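Local coordinates for protein cytochrome P450 (Bacillus subtilis subsp. subtilis, PDB 4RM4) that probably acts as a heme-dependent monooxygenase, using iron-bound molecular oxygen to oxidise its substrates, as other cytochromes P450 do, at residues 112-124 against 357-370. Sequence-based numbering, arbitrary orientation.
Sequences IQEITDELIQKFQ and LEANIALTSLISAF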
loop_
_atom_site.group_PDB
_atom_site.type_symbol
_atom_site.label_atom_id
_atom_site.label_comp_id
_atom_site.label_asym_id
_atom_site.label_seq_id
_atom_site.Cartn_x
_atom_site.Cartn_y
_atom_site.Cartn_z
ATOM N N ILE A 112 2.247 10.537 -14.878
ATOM C CA ILE A 112 2.959 9.543 -14.087
ATOM C C ILE A 112 4.146 9.031 -14.894
ATOM O O ILE A 112 5.226 8.789 -14.341
ATOM C CB ILE A 112 2.029 8.387 -13.667
ATOM C CG1 ILE A 112 0.854 8.952 -12.844
ATOM C CG2 ILE A 112 2.823 7.322 -12.908
ATOM C CD1 ILE A 112 -0.322 7.994 -12.664
ATOM N N GLN A 113 3.952 8.903 -16.203
ATOM C CA GLN A 113 5.024 8.487 -17.106
ATOM C C GLN A 113 6.153 9.506 -17.129
ATOM O O GLN A 113 7.330 9.150 -17.074
ATOM C CB GLN A 113 4.491 8.241 -18.521
ATOM C CG GLN A 113 5.529 7.663 -19.492
ATOM C CD GLN A 113 6.013 6.275 -19.097
ATOM O OE1 GLN A 113 5.252 5.307 -19.125
ATOM N NE2 GLN A 113 7.287 6.171 -18.736
ATOM N N GLU A 114 5.792 10.782 -17.200
ATOM C CA GLU A 114 6.786 11.841 -17.249
ATOM C C GLU A 114 7.598 11.880 -15.956
ATOM O O GLU A 114 8.819 12.012 -15.987
ATOM C CB GLU A 114 6.104 13.181 -17.537
ATOM C CG GLU A 114 5.409 13.214 -18.891
ATOM C CD GLU A 114 4.485 14.412 -19.076
ATOM O OE1 GLU A 114 4.188 15.106 -18.083
ATOM O OE2 GLU A 114 4.054 14.654 -20.223
ATOM N N ILE A 115 6.923 11.738 -14.823
ATOM C CA ILE A 115 7.597 11.698 -13.535
ATOM C C ILE A 115 8.578 10.522 -13.465
ATOM O O ILE A 115 9.710 10.648 -12.992
ATOM C CB ILE A 115 6.581 11.545 -12.393
ATOM C CG1 ILE A 115 5.744 12.815 -12.247
ATOM C CG2 ILE A 115 7.288 11.235 -11.104
ATOM C CD1 ILE A 115 4.478 12.608 -11.428
ATOM N N THR A 116 8.115 9.367 -13.911
ATOM C CA THR A 116 8.938 8.168 -13.913
ATOM C C THR A 116 10.185 8.394 -14.759
ATOM O O THR A 116 11.304 8.123 -14.319
ATOM C CB THR A 116 8.152 6.955 -14.463
ATOM O OG1 THR A 116 7.032 6.688 -13.602
ATOM C CG2 THR A 116 9.040 5.733 -14.518
ATOM N N ASP A 117 9.998 8.904 -15.968
ATOM C CA ASP A 117 11.137 9.116 -16.859
ATOM C C ASP A 117 12.140 10.098 -16.263
ATOM O O ASP A 117 13.346 9.935 -16.429
ATOM C CB ASP A 117 10.683 9.570 -18.248
ATOM C CG ASP A 117 9.876 8.512 -18.969
ATOM O OD1 ASP A 117 9.948 7.329 -18.564
ATOM O OD2 ASP A 117 9.175 8.856 -19.944
ATOM N N GLU A 118 11.640 11.106 -15.554
ATOM C CA GLU A 118 12.513 12.113 -14.945
ATOM C C GLU A 118 13.354 11.545 -13.808
ATOM O O GLU A 118 14.525 11.897 -13.658
ATOM C CB GLU A 118 11.700 13.318 -14.464
ATOM C CG GLU A 118 11.010 14.058 -15.591
ATOM C CD GLU A 118 10.485 15.415 -15.166
ATOM O OE1 GLU A 118 10.694 15.799 -13.995
ATOM O OE2 GLU A 118 9.864 16.099 -16.010
ATOM N N LEU A 119 12.757 10.661 -13.009
ATOM C CA LEU A 119 13.490 9.993 -11.943
ATOM C C LEU A 119 14.618 9.160 -12.526
ATOM O O LEU A 119 15.759 9.234 -12.073
ATOM C CB LEU A 119 12.556 9.094 -11.128
ATOM C CG LEU A 119 11.656 9.835 -10.142
ATOM C CD1 LEU A 119 10.566 8.906 -9.608
ATOM C CD2 LEU A 119 12.487 10.416 -9.017
ATOM N N ILE A 120 14.282 8.366 -13.532
ATOM C CA ILE A 120 15.245 7.472 -14.161
ATOM C C ILE A 120 16.438 8.238 -14.750
ATOM O O ILE A 120 17.591 7.819 -14.598
ATOM C CB ILE A 120 14.571 6.586 -15.226
ATOM C CG1 ILE A 120 13.566 5.643 -14.550
ATOM C CG2 ILE A 120 15.620 5.805 -16.000
ATOM C CD1 ILE A 120 12.814 4.721 -15.493
ATOM N N GLN A 121 16.154 9.370 -15.393
ATOM C CA GLN A 121 17.192 10.200 -16.002
ATOM C C GLN A 121 18.314 10.544 -15.030
ATOM O O GLN A 121 19.480 10.629 -15.427
ATOM C CB GLN A 121 16.591 11.483 -16.592
ATOM C CG GLN A 121 16.041 11.331 -18.003
ATOM C CD GLN A 121 15.175 12.504 -18.433
ATOM O OE1 GLN A 121 14.640 13.235 -17.597
ATOM N NE2 GLN A 121 15.026 12.684 -19.744
ATOM N N LYS A 122 17.966 10.728 -13.759
ATOM C CA LYS A 122 18.943 11.094 -12.738
ATOM C C LYS A 122 19.977 9.996 -12.471
ATOM O O LYS A 122 21.114 10.297 -12.102
ATOM C CB LYS A 122 18.248 11.495 -11.427
ATOM C CG LYS A 122 17.382 12.743 -11.512
ATOM C CD LYS A 122 16.900 13.169 -10.124
ATOM C CE LYS A 122 15.915 14.325 -10.192
ATOM N NZ LYS A 122 16.528 15.566 -10.743
ATOM N N PHE A 123 19.596 8.730 -12.651
ATOM C CA PHE A 123 20.539 7.637 -12.397
ATOM C C PHE A 123 20.826 6.751 -13.612
ATOM O O PHE A 123 21.434 5.687 -13.483
ATOM C CB PHE A 123 20.130 6.803 -11.168
ATOM C CG PHE A 123 18.777 6.148 -11.274
ATOM C CD1 PHE A 123 18.657 4.837 -11.714
ATOM C CD2 PHE A 123 17.630 6.829 -10.903
ATOM C CE1 PHE A 123 17.422 4.226 -11.788
ATOM C CE2 PHE A 123 16.384 6.221 -10.983
ATOM C CZ PHE A 123 16.281 4.918 -11.426
ATOM N N GLN A 124 20.411 7.225 -14.784
ATOM C CA GLN A 124 20.514 6.489 -16.047
ATOM C C GLN A 124 21.939 6.077 -16.446
ATOM O O GLN A 124 22.127 5.118 -17.199
ATOM C CB GLN A 124 19.892 7.329 -17.169
ATOM C CG GLN A 124 20.057 6.750 -18.568
ATOM C CD GLN A 124 19.005 5.707 -18.900
ATOM O OE1 GLN A 124 17.893 6.044 -19.307
ATOM N NE2 GLN A 124 19.353 4.433 -18.737
ATOM N N LEU A 357 -1.441 1.207 -11.729
ATOM C CA LEU A 357 -0.921 2.096 -12.773
ATOM C C LEU A 357 0.503 2.545 -12.478
ATOM O O LEU A 357 1.374 2.482 -13.347
ATOM C CB LEU A 357 -1.813 3.331 -12.936
ATOM C CG LEU A 357 -1.334 4.364 -13.961
ATOM C CD1 LEU A 357 -1.145 3.744 -15.346
ATOM C CD2 LEU A 357 -2.321 5.515 -14.016
ATOM N N GLU A 358 0.737 3.031 -11.259
ATOM C CA GLU A 358 2.095 3.416 -10.875
ATOM C C GLU A 358 3.115 2.270 -11.044
ATOM O O GLU A 358 4.201 2.468 -11.590
ATOM C CB GLU A 358 2.115 3.964 -9.447
ATOM C CG GLU A 358 1.365 5.282 -9.293
ATOM C CD GLU A 358 1.656 5.951 -7.965
ATOM O OE1 GLU A 358 0.694 6.336 -7.265
ATOM O OE2 GLU A 358 2.848 6.076 -7.605
ATOM N N ALA A 359 2.765 1.074 -10.584
ATOM C CA ALA A 359 3.680 -0.062 -10.664
ATOM C C ALA A 359 3.941 -0.479 -12.106
ATOM O O ALA A 359 5.081 -0.772 -12.480
ATOM C CB ALA A 359 3.135 -1.243 -9.865
ATOM N N ASN A 360 2.887 -0.522 -12.913
ATOM C CA ASN A 360 3.064 -0.914 -14.310
ATOM C C ASN A 360 4.028 0.044 -14.989
ATOM O O ASN A 360 4.975 -0.377 -15.652
ATOM C CB ASN A 360 1.729 -0.924 -15.046
ATOM C CG ASN A 360 1.860 -1.368 -16.495
ATOM O OD1 ASN A 360 2.820 -1.023 -17.183
ATOM N ND2 ASN A 360 0.899 -2.153 -16.957
ATOM N N ILE A 361 3.775 1.337 -14.819
ATOM C CA ILE A 361 4.621 2.360 -15.419
ATOM C C ILE A 361 6.037 2.365 -14.846
ATOM O O ILE A 361 7.020 2.347 -15.590
ATOM C CB ILE A 361 3.987 3.748 -15.291
ATOM C CG1 ILE A 361 2.852 3.873 -16.312
ATOM C CG2 ILE A 361 5.050 4.827 -15.472
ATOM C CD1 ILE A 361 2.161 5.206 -16.326
ATOM N N ALA A 362 6.144 2.356 -13.524
ATOM C CA ALA A 362 7.452 2.290 -12.895
ATOM C C ALA A 362 8.253 1.074 -13.361
ATOM O O ALA A 362 9.405 1.211 -13.758
ATOM C CB ALA A 362 7.329 2.308 -11.399
ATOM N N LEU A 363 7.650 -0.115 -13.325
ATOM C CA LEU A 363 8.407 -1.327 -13.655
ATOM C C LEU A 363 8.746 -1.394 -15.135
ATOM O O LEU A 363 9.890 -1.675 -15.510
ATOM C CB LEU A 363 7.644 -2.581 -13.242
ATOM C CG LEU A 363 7.384 -2.636 -11.737
ATOM C CD1 LEU A 363 6.397 -3.730 -11.401
ATOM C CD2 LEU A 363 8.702 -2.807 -10.971
ATOM N N THR A 364 7.759 -1.145 -15.990
ATOM C CA THR A 364 8.035 -1.231 -17.417
ATOM C C THR A 364 9.131 -0.231 -17.785
ATOM O O THR A 364 10.047 -0.556 -18.549
ATOM C CB THR A 364 6.763 -1.047 -18.273
ATOM O OG1 THR A 364 7.080 -1.227 -19.660
ATOM C CG2 THR A 364 6.202 0.323 -18.075
ATOM N N SER A 365 9.069 0.962 -17.199
ATOM C CA SER A 365 10.028 2.020 -17.520
ATOM C C SER A 365 11.428 1.696 -17.028
ATOM O O SER A 365 12.416 1.932 -17.732
ATOM C CB SER A 365 9.573 3.354 -16.937
ATOM O OG SER A 365 8.320 3.744 -17.466
ATOM N N LEU A 366 11.522 1.166 -15.813
ATOM C CA LEU A 366 12.820 0.765 -15.287
ATOM C C LEU A 366 13.449 -0.315 -16.167
ATOM O O LEU A 366 14.614 -0.208 -16.566
ATOM C CB LEU A 366 12.665 0.258 -13.854
ATOM C CG LEU A 366 13.905 0.178 -12.971
ATOM C CD1 LEU A 366 14.551 1.555 -12.830
ATOM C CD2 LEU A 366 13.532 -0.391 -11.608
ATOM N N ILE A 367 12.683 -1.360 -16.472
ATOM C CA ILE A 367 13.231 -2.498 -17.195
ATOM C C ILE A 367 13.626 -2.126 -18.626
ATOM O O ILE A 367 14.571 -2.691 -19.183
ATOM C CB ILE A 367 12.272 -3.722 -17.168
ATOM C CG1 ILE A 367 11.996 -4.148 -15.723
ATOM C CG2 ILE A 367 12.869 -4.890 -17.930
ATOM C CD1 ILE A 367 11.058 -5.345 -15.588
ATOM N N SER A 368 12.908 -1.171 -19.210
ATOM C CA SER A 368 13.229 -0.670 -20.547
ATOM C C SER A 368 14.543 0.117 -20.556
ATOM O O SER A 368 15.318 0.055 -21.518
ATOM C CB SER A 368 12.085 0.216 -21.062
ATOM O OG SER A 368 12.305 0.639 -22.397
ATOM N N ALA A 369 14.794 0.861 -19.481
ATOM C CA ALA A 369 15.980 1.706 -19.415
ATOM C C ALA A 369 17.258 0.913 -19.192
ATOM O O ALA A 369 18.349 1.387 -19.516
ATOM C CB ALA A 369 15.825 2.765 -18.328
ATOM N N PHE A 370 17.127 -0.288 -18.637
ATOM C CA PHE A 370 18.297 -1.073 -18.250
ATOM C C PHE A 370 18.291 -2.471 -18.852
ATOM O O PHE A 370 17.400 -3.277 -18.572
ATOM C CB PHE A 370 18.413 -1.130 -16.726
ATOM C CG PHE A 370 18.650 0.214 -16.100
ATOM C CD1 PHE A 370 19.884 0.832 -16.216
ATOM C CD2 PHE A 370 17.631 0.878 -15.436
ATOM C CE1 PHE A 370 20.113 2.079 -15.660
ATOM C CE2 PHE A 370 17.848 2.131 -14.877
ATOM C CZ PHE A 370 19.095 2.731 -14.991
#
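Helices 112-123 and 357-369 run the same general way, their axes 9.6 Å apart at closest and crossing at -38°, with Thr116 beside Ala362. Ser365 is a knob among Gln113, Thr116, Asp117 and Ile120, small enough that its CB fits tightly, 3.4 Å from Thr116 CG2. Its OG donates back to Ile361 O, where Ser365 N also binds from the opposite face, and accepts a nearly straight bond (164°) from Gln113 NE2 at 2.9 Å. Gln113 suits this partly exposed border because its chain, bent at chi2, brings OE1 against Ile361 CG2; NE2 also donates to Asp117 OD1, and two partners near the amide plane help to hold its rotation. Toward the heme end, branched Ile112 sets CD1 3.5 Å from Leu357 CD2. At the other end Ile120 CG2 rests against CB of the small Ala369, whose O accepts from Gln124 NE2 at 3.3 Å. The Phe123 and Phe370 rings meet rim to rim, planes at 13°, and Leu366 CD1 touches the Phe123 edge. Both rings meet Phe129 of strand 128-130; Thr116 packs on Leu139 and Glu358 on Val143 of helix 138-147 (E), Leu363 on helix 226-257 (I). With D (102-123) and L (352-369) these form the P450 four-helix bundle.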